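Local atomic coordinates of non-toxic crystal protein (Bacillus thuringiensis, PDB entry 2D42), a protein that is a parasporal crystal protein without known toxicity, built like the beta-pore-forming toxins of the aerolysin and epsilon-toxin type. Residues Ile3-Tyr12 against Asp201-Phe211; Ala42-Val53 against Tyr103-Val112. All coordinates share one frame; numbering follows the deposited sequence.

How the contacts relate
Contacts 1 and 2 have their centres about 34 Å apart and their nearest atoms about 11 Å apart, so neither touches the other. Along the chain contact 2 is nested inside the loop that contact 1 closes, whose 188 intervening residues are mostly strand. Contact 1, centred about 26 Å from the centre of the chain, packs the start of helix 5-19 on the end of helix 199-206 and the loop after it. Contact 2, centred about 13 Å from it, sets a small three-stranded sheet against the chain leaving strand 36-43. Both reach the same large mixed sheet, whose long strands 150-185 and 219-244 run through an elongated body, consistent with the aerolysin-like beta-pore-forming toxins.

Contact 1 (Ile3-Tyr12 against Asp201-Phe211); sequences INLLRELEIY and DVLQANGTPGF
One carboxylate oxygen of Glu8, OE1, accepts from both Thr208 and Asn206: Thr208 OG1 stands 2.6 Å away and Asn206 ND2 3.1 Å, on opposite faces of the carboxylate plane. The same ND2 also donates to the main-chain Glu8 O at 2.8 Å, where the acceptor lies in the amide plane, only 5° out of it. ND2 thus spans Glu8 O and OE1 and joins backbone to side chain. Tyr12 N, through its helical bond, and ND2 reach Glu8 O from opposite faces of its plane. The glutamate chain bends at chi2 (-63°), folding OE1 back within range of ND2.

Beside this polar group, Tyr12 sits as a knob among Asp201, Val202, Ala205 and Asn206. Val202 CG2 covers one ring face, 4.3 Å from the centroid, while Ala205 CB lies in plane at the ring edge. Leu5 CD2 meets Leu203 CD2 at 4.0 Å.

A Schellman motif with Gly207 at C-prime ends helix 199-206 and turns the chain to Thr208. The axes of 5-12 and 201-206 cross at 66°, 9.3 Å apart at closest approach. On the strand side, Leu9, Tyr12 and Val202 touch Val197 of strand 189-198, and Leu5 and Phe211 touch Val173 of strand 150-185.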
# COMPACT_ATOMS: atom_id res chain seq x y z
N ILE A 3 -5.55 -12.72 -11.56
CA ILE A 3 -5.38 -13.24 -12.91
C ILE A 3 -4.00 -13.89 -12.98
O ILE A 3 -3.00 -13.23 -12.73
CB ILE A 3 -5.44 -12.13 -13.97
CG1 ILE A 3 -6.86 -11.56 -14.05
CG2 ILE A 3 -4.96 -12.68 -15.32
CD1 ILE A 3 -7.92 -12.53 -14.54
N ASN A 4 -3.94 -15.18 -13.29
CA ASN A 4 -2.66 -15.85 -13.39
C ASN A 4 -2.21 -15.78 -14.85
O ASN A 4 -2.79 -16.44 -15.71
CB ASN A 4 -2.76 -17.31 -12.96
CG ASN A 4 -1.42 -17.99 -12.92
OD1 ASN A 4 -0.87 -18.26 -11.86
ND2 ASN A 4 -0.86 -18.25 -14.09
N LEU A 5 -1.18 -14.99 -15.12
CA LEU A 5 -0.69 -14.82 -16.48
C LEU A 5 -0.22 -16.10 -17.18
O LEU A 5 -0.38 -16.23 -18.39
CB LEU A 5 0.42 -13.76 -16.51
CG LEU A 5 -0.08 -12.36 -16.12
CD1 LEU A 5 1.09 -11.42 -15.94
CD2 LEU A 5 -1.03 -11.83 -17.19
N LEU A 6 0.38 -17.02 -16.42
CA LEU A 6 0.84 -18.28 -17.00
C LEU A 6 -0.36 -19.13 -17.40
O LEU A 6 -0.32 -19.86 -18.40
CB LEU A 6 1.71 -19.05 -16.00
CG LEU A 6 3.10 -18.46 -15.75
CD1 LEU A 6 3.81 -19.28 -14.69
CD2 LEU A 6 3.91 -18.46 -17.03
N ARG A 7 -1.43 -19.05 -16.62
CA ARG A 7 -2.66 -19.77 -16.89
C ARG A 7 -3.26 -19.24 -18.20
O ARG A 7 -3.74 -20.02 -19.04
CB ARG A 7 -3.64 -19.60 -15.73
CG ARG A 7 -5.05 -20.09 -16.00
CD ARG A 7 -5.09 -21.57 -16.35
NE ARG A 7 -6.43 -21.98 -16.75
CZ ARG A 7 -6.70 -23.05 -17.49
NH1 ARG A 7 -5.71 -23.83 -17.91
NH2 ARG A 7 -7.96 -23.34 -17.81
N GLU A 8 -3.24 -17.92 -18.36
CA GLU A 8 -3.77 -17.29 -19.57
C GLU A 8 -2.95 -17.77 -20.78
O GLU A 8 -3.50 -18.00 -21.86
CB GLU A 8 -3.67 -15.76 -19.48
CG GLU A 8 -4.52 -15.11 -18.40
CD GLU A 8 -6.02 -15.32 -18.60
OE1 GLU A 8 -6.51 -15.13 -19.73
OE2 GLU A 8 -6.71 -15.67 -17.61
N LEU A 9 -1.64 -17.90 -20.60
CA LEU A 9 -0.74 -18.35 -21.67
C LEU A 9 -1.14 -19.78 -22.07
O LEU A 9 -1.24 -20.10 -23.25
CB LEU A 9 0.72 -18.33 -21.18
CG LEU A 9 1.79 -18.87 -22.14
CD1 LEU A 9 1.83 -18.00 -23.40
CD2 LEU A 9 3.15 -18.89 -21.45
N GLU A 10 -1.38 -20.61 -21.07
CA GLU A 10 -1.79 -21.99 -21.30
C GLU A 10 -3.12 -22.02 -22.06
O GLU A 10 -3.28 -22.77 -23.03
CB GLU A 10 -1.91 -22.73 -19.96
CG GLU A 10 -2.13 -24.23 -20.06
CD GLU A 10 -2.23 -24.88 -18.70
OE1 GLU A 10 -3.19 -24.57 -17.96
OE2 GLU A 10 -1.34 -25.70 -18.36
N ILE A 11 -4.07 -21.20 -21.63
CA ILE A 11 -5.38 -21.13 -22.29
C ILE A 11 -5.22 -20.71 -23.75
O ILE A 11 -5.83 -21.29 -24.65
CB ILE A 11 -6.31 -20.12 -21.59
CG1 ILE A 11 -6.67 -20.64 -20.19
CG2 ILE A 11 -7.56 -19.89 -22.42
CD1 ILE A 11 -7.48 -19.66 -19.35
N TYR A 12 -4.39 -19.70 -23.97
CA TYR A 12 -4.15 -19.23 -25.32
C TYR A 12 -3.54 -20.34 -26.18
O TYR A 12 -3.96 -20.54 -27.32
CB TYR A 12 -3.19 -18.04 -25.30
CG TYR A 12 -2.74 -17.63 -26.68
CD1 TYR A 12 -3.51 -16.75 -27.45
CD2 TYR A 12 -1.56 -18.13 -27.24
CE1 TYR A 12 -3.10 -16.37 -28.73
CE2 TYR A 12 -1.15 -17.76 -28.52
CZ TYR A 12 -1.92 -16.88 -29.26
OH TYR A 12 -1.50 -16.49 -30.51
N ASP A 201 -0.76 -10.15 -26.80
CA ASP A 201 -1.59 -10.83 -27.79
C ASP A 201 -2.38 -11.94 -27.12
O ASP A 201 -3.49 -12.26 -27.54
CB ASP A 201 -0.72 -11.40 -28.91
CG ASP A 201 -0.00 -10.32 -29.70
OD1 ASP A 201 -0.66 -9.35 -30.12
OD2 ASP A 201 1.23 -10.45 -29.90
N VAL A 202 -1.81 -12.51 -26.07
CA VAL A 202 -2.47 -13.58 -25.31
C VAL A 202 -3.70 -13.00 -24.60
O VAL A 202 -4.80 -13.56 -24.67
CB VAL A 202 -1.53 -14.19 -24.26
CG1 VAL A 202 -2.30 -15.12 -23.33
CG2 VAL A 202 -0.41 -14.94 -24.94
N LEU A 203 -3.50 -11.88 -23.91
CA LEU A 203 -4.55 -11.20 -23.16
C LEU A 203 -5.65 -10.71 -24.10
O LEU A 203 -6.83 -10.81 -23.79
CB LEU A 203 -3.97 -10.02 -22.38
CG LEU A 203 -2.95 -10.39 -21.30
CD1 LEU A 203 -2.22 -9.15 -20.80
CD2 LEU A 203 -3.66 -11.10 -20.16
N GLN A 204 -5.24 -10.19 -25.25
CA GLN A 204 -6.22 -9.69 -26.20
C GLN A 204 -7.03 -10.84 -26.77
O GLN A 204 -8.26 -10.77 -26.86
CB GLN A 204 -5.51 -8.94 -27.32
CG GLN A 204 -6.45 -8.14 -28.18
CD GLN A 204 -5.77 -6.95 -28.80
OE1 GLN A 204 -4.81 -7.08 -29.55
NE2 GLN A 204 -6.27 -5.76 -28.47
N ALA A 205 -6.35 -11.92 -27.13
CA ALA A 205 -7.01 -13.09 -27.69
C ALA A 205 -7.93 -13.74 -26.67
O ALA A 205 -9.04 -14.15 -27.01
CB ALA A 205 -5.97 -14.10 -28.17
N ASN A 206 -7.48 -13.83 -25.43
CA ASN A 206 -8.28 -14.44 -24.36
C ASN A 206 -9.42 -13.55 -23.86
O ASN A 206 -10.37 -14.04 -23.24
CB ASN A 206 -7.38 -14.79 -23.18
CG ASN A 206 -6.47 -15.97 -23.45
OD1 ASN A 206 -6.49 -16.55 -24.54
ND2 ASN A 206 -5.66 -16.32 -22.47
N GLY A 207 -9.32 -12.26 -24.13
CA GLY A 207 -10.34 -11.34 -23.65
C GLY A 207 -10.23 -11.20 -22.14
O GLY A 207 -11.19 -10.83 -21.47
N THR A 208 -9.05 -11.52 -21.61
CA THR A 208 -8.78 -11.45 -20.18
C THR A 208 -9.26 -10.12 -19.58
O THR A 208 -8.86 -9.05 -20.03
CB THR A 208 -7.27 -11.61 -19.90
OG1 THR A 208 -6.75 -12.68 -20.71
CG2 THR A 208 -7.03 -11.91 -18.44
N PRO A 209 -10.12 -10.18 -18.56
CA PRO A 209 -10.67 -9.00 -17.89
C PRO A 209 -9.63 -8.18 -17.13
O PRO A 209 -8.66 -8.73 -16.60
CB PRO A 209 -11.71 -9.58 -16.92
CG PRO A 209 -12.04 -10.91 -17.52
CD PRO A 209 -10.71 -11.41 -17.99
N GLY A 210 -9.84 -6.87 -17.09
CA GLY A 210 -8.94 -5.98 -16.37
C GLY A 210 -7.78 -5.37 -17.13
O GLY A 210 -6.92 -4.71 -16.54
N PHE A 211 -7.75 -5.55 -18.44
CA PHE A 211 -6.64 -5.02 -19.24
C PHE A 211 -7.03 -4.16 -20.43
O PHE A 211 -8.06 -4.37 -21.06
CB PHE A 211 -5.79 -6.16 -19.78
CG PHE A 211 -5.09 -6.97 -18.73
CD1 PHE A 211 -3.80 -6.63 -18.33
CD2 PHE A 211 -5.69 -8.11 -18.21
CE1 PHE A 211 -3.11 -7.43 -17.41
CE2 PHE A 211 -5.00 -8.91 -17.29
CZ PHE A 211 -3.71 -8.57 -16.90

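Contact 2 (Ala42-Val53 against Tyr103-Val112); sequences ARIPDPIVTDPV and YFANLFFEQV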
# COMPACT_ATOMS: atom_id res chain seq x y z
N ALA A 42 -0.77 2.14 -6.60
CA ALA A 42 -1.99 1.98 -5.82
C ALA A 42 -2.50 3.34 -5.40
O ALA A 42 -1.87 4.02 -4.59
CB ALA A 42 -1.71 1.13 -4.60
N ARG A 43 -3.62 3.75 -5.97
CA ARG A 43 -4.18 5.04 -5.62
C ARG A 43 -5.52 4.90 -4.91
O ARG A 43 -6.16 3.85 -4.98
CB ARG A 43 -4.32 5.93 -6.87
CG ARG A 43 -5.04 5.30 -8.05
CD ARG A 43 -4.76 6.11 -9.32
NE ARG A 43 -5.34 5.50 -10.52
CZ ARG A 43 -6.65 5.44 -10.77
NH1 ARG A 43 -7.52 5.95 -9.91
NH2 ARG A 43 -7.08 4.85 -11.88
N ILE A 44 -5.91 5.95 -4.21
CA ILE A 44 -7.15 6.00 -3.45
C ILE A 44 -8.08 7.02 -4.09
O ILE A 44 -7.90 8.22 -3.94
CB ILE A 44 -6.83 6.38 -1.99
CG1 ILE A 44 -5.87 5.34 -1.40
CG2 ILE A 44 -8.12 6.51 -1.16
CD1 ILE A 44 -5.33 5.70 -0.06
N PRO A 45 -9.08 6.54 -4.83
CA PRO A 45 -10.01 7.48 -5.48
C PRO A 45 -10.74 8.46 -4.56
O PRO A 45 -11.10 9.55 -5.00
CB PRO A 45 -10.94 6.55 -6.27
CG PRO A 45 -10.89 5.27 -5.50
CD PRO A 45 -9.45 5.14 -5.12
N ASP A 46 -10.97 8.09 -3.31
CA ASP A 46 -11.64 8.99 -2.36
C ASP A 46 -10.70 9.24 -1.18
O ASP A 46 -10.76 8.54 -0.17
CB ASP A 46 -12.96 8.39 -1.87
CG ASP A 46 -13.72 9.33 -0.93
OD1 ASP A 46 -13.25 10.46 -0.71
OD2 ASP A 46 -14.78 8.93 -0.41
N PRO A 47 -9.81 10.23 -1.31
CA PRO A 47 -8.84 10.58 -0.27
C PRO A 47 -9.37 11.40 0.90
O PRO A 47 -8.61 11.79 1.78
CB PRO A 47 -7.77 11.34 -1.06
CG PRO A 47 -8.60 12.08 -2.05
CD PRO A 47 -9.57 11.02 -2.53
N ILE A 48 -10.67 11.67 0.90
CA ILE A 48 -11.27 12.45 1.98
C ILE A 48 -11.73 11.50 3.08
O ILE A 48 -12.72 10.80 2.92
CB ILE A 48 -12.48 13.26 1.46
CG1 ILE A 48 -12.07 14.10 0.24
CG2 ILE A 48 -13.03 14.14 2.57
CD1 ILE A 48 -10.78 14.90 0.43
N VAL A 49 -10.99 11.45 4.18
CA VAL A 49 -11.34 10.58 5.29
C VAL A 49 -12.34 11.27 6.22
O VAL A 49 -12.11 12.39 6.67
CB VAL A 49 -10.09 10.20 6.12
CG1 VAL A 49 -10.49 9.29 7.28
CG2 VAL A 49 -9.06 9.52 5.23
N THR A 50 -13.45 10.59 6.52
CA THR A 50 -14.46 11.18 7.40
C THR A 50 -14.46 10.59 8.80
O THR A 50 -15.21 11.04 9.66
CB THR A 50 -15.88 11.05 6.79
OG1 THR A 50 -16.18 9.67 6.55
CG2 THR A 50 -15.97 11.82 5.48
N ASP A 51 -13.62 9.58 9.02
CA ASP A 51 -13.53 8.91 10.32
C ASP A 51 -13.12 9.87 11.44
O ASP A 51 -12.40 10.84 11.20
CB ASP A 51 -12.49 7.78 10.30
CG ASP A 51 -12.80 6.71 9.28
OD1 ASP A 51 -12.58 5.52 9.60
OD2 ASP A 51 -13.25 7.04 8.16
N PRO A 52 -13.58 9.61 12.67
CA PRO A 52 -13.25 10.46 13.82
C PRO A 52 -11.80 10.20 14.22
O PRO A 52 -11.24 9.17 13.88
CB PRO A 52 -14.23 9.98 14.89
CG PRO A 52 -14.34 8.52 14.59
CD PRO A 52 -14.48 8.51 13.07
N VAL A 53 -11.20 11.14 14.93
CA VAL A 53 -9.83 10.97 15.37
C VAL A 53 -9.86 10.66 16.85
O VAL A 53 -10.87 10.92 17.51
CB VAL A 53 -9.00 12.26 15.16
CG1 VAL A 53 -9.03 12.67 13.69
CG2 VAL A 53 -9.53 13.38 16.04
N TYR A 103 3.69 1.96 -1.23
CA TYR A 103 2.81 3.01 -1.75
C TYR A 103 2.58 4.17 -0.76
O TYR A 103 2.92 4.06 0.42
CB TYR A 103 1.45 2.41 -2.12
CG TYR A 103 1.53 1.15 -2.95
CD1 TYR A 103 1.83 1.20 -4.31
CD2 TYR A 103 1.29 -0.10 -2.38
CE1 TYR A 103 1.88 0.04 -5.09
CE2 TYR A 103 1.35 -1.27 -3.14
CZ TYR A 103 1.63 -1.19 -4.49
OH TYR A 103 1.63 -2.34 -5.25
N PHE A 104 2.01 5.26 -1.26
CA PHE A 104 1.73 6.45 -0.46
C PHE A 104 0.42 7.11 -0.89
O PHE A 104 -0.08 6.85 -1.98
CB PHE A 104 2.87 7.47 -0.60
CG PHE A 104 4.15 7.04 0.08
CD1 PHE A 104 4.38 7.35 1.42
CD2 PHE A 104 5.11 6.32 -0.63
CE1 PHE A 104 5.56 6.94 2.04
CE2 PHE A 104 6.29 5.90 -0.00
CZ PHE A 104 6.51 6.22 1.34
N ALA A 105 -0.12 7.95 -0.02
CA ALA A 105 -1.36 8.65 -0.31
C ALA A 105 -1.50 9.84 0.63
O ALA A 105 -1.27 9.72 1.83
CB ALA A 105 -2.54 7.71 -0.16
N ASN A 106 -1.85 10.99 0.06
CA ASN A 106 -2.04 12.20 0.85
C ASN A 106 -3.51 12.29 1.21
O ASN A 106 -4.32 12.83 0.46
CB ASN A 106 -1.62 13.43 0.03
CG ASN A 106 -0.12 13.49 -0.20
OD1 ASN A 106 0.66 13.49 0.75
ND2 ASN A 106 0.29 13.53 -1.46
N LEU A 107 -3.87 11.73 2.35
CA LEU A 107 -5.25 11.74 2.78
C LEU A 107 -5.61 13.02 3.51
O LEU A 107 -4.76 13.67 4.10
CB LEU A 107 -5.52 10.53 3.67
CG LEU A 107 -5.28 9.15 3.05
CD1 LEU A 107 -5.57 8.06 4.08
CD2 LEU A 107 -6.16 8.97 1.82
N PHE A 108 -6.88 13.40 3.46
CA PHE A 108 -7.35 14.59 4.15
C PHE A 108 -8.33 14.13 5.22
O PHE A 108 -9.32 13.47 4.93
CB PHE A 108 -8.05 15.56 3.20
CG PHE A 108 -8.49 16.84 3.86
CD1 PHE A 108 -7.55 17.73 4.37
CD2 PHE A 108 -9.85 17.14 3.98
CE1 PHE A 108 -7.96 18.91 5.01
CE2 PHE A 108 -10.27 18.32 4.61
CZ PHE A 108 -9.32 19.20 5.12
N PHE A 109 -8.05 14.49 6.46
CA PHE A 109 -8.90 14.08 7.56
C PHE A 109 -9.88 15.20 7.87
O PHE A 109 -9.63 16.09 8.69
CB PHE A 109 -8.00 13.67 8.73
CG PHE A 109 -7.18 12.44 8.44
CD1 PHE A 109 -7.60 11.18 8.87
CD2 PHE A 109 -6.02 12.52 7.65
CE1 PHE A 109 -6.90 10.03 8.53
CE2 PHE A 109 -5.31 11.37 7.30
CZ PHE A 109 -5.75 10.12 7.74
N GLU A 110 -10.99 15.14 7.15
CA GLU A 110 -12.06 16.13 7.23
C GLU A 110 -12.51 16.55 8.62
O GLU A 110 -12.82 17.73 8.82
CB GLU A 110 -13.25 15.61 6.43
CG GLU A 110 -14.38 16.59 6.24
CD GLU A 110 -15.36 16.09 5.20
OE1 GLU A 110 -15.25 16.51 4.03
OE2 GLU A 110 -16.22 15.26 5.55
N GLN A 111 -12.55 15.62 9.57
CA GLN A 111 -12.99 15.96 10.92
C GLN A 111 -12.07 16.90 11.68
O GLN A 111 -12.48 17.51 12.66
CB GLN A 111 -13.24 14.70 11.74
CG GLN A 111 -14.60 14.06 11.46
CD GLN A 111 -15.11 13.23 12.61
OE1 GLN A 111 -15.14 13.70 13.76
NE2 GLN A 111 -15.53 12.01 12.32
N VAL A 112 -10.82 17.01 11.25
CA VAL A 112 -9.89 17.91 11.92
C VAL A 112 -9.28 18.90 10.94
O VAL A 112 -8.48 19.75 11.33
CB VAL A 112 -8.78 17.13 12.66
CG1 VAL A 112 -9.39 16.36 13.84
CG2 VAL A 112 -8.07 16.18 11.69
O HOH W 1 -11.67 12.77 9.55
O HOH W 2 -12.92 13.42 15.61
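Val49 N donates to Phe108 O at 2.7 Å, nearly along the C=O axis. The register is parallel: Phe108 N in turn donates to Pro47 O at 2.9 Å, its N-H...O angle 173°. Farther on, Val49 O accepts a weak bond from Glu110 N at 3.0 Å and one from a water at 2.9 Å. The same water donates to Asp51 O and accepts from Gln111 N, bridging the two chains as they leave the paired strands.

Beyond the strands the side chain of Gln111 takes over. Extended past CG, it runs alongside Pro52 and sends NE2 to Thr50 O at 2.8 Å, the bond nearly straight at 174° and the acceptor in the amide plane. A second water links Gln111 OE1 to Val53 N, so both ends of the amide hold the loop.

Val49 and Phe109 lie side by side on one face of the sheet; Ile48 and Phe108 occupy the other. With Val49 CG1 anti to the backbone N (chi1 179°), CG2 comes to lie offset over the Phe109 ring. Ala42 CB sits centrally over the Tyr103 ring, 3.6 Å from its centroid. Ile44 CD1 presses tightly on Ala105 CB, at 3.4 Å.

Two consecutive parallel bridges, Ile48 with Phe108 and Val49 with Phe109, define a short edge strand, 48-49, beside strand 101-109, whose other neighbour, 114-122, is antiparallel. This three-stranded mixed sheet lies against strand 219-244 of the large sheet, where Phe109 packs on Ile232 and Leu234.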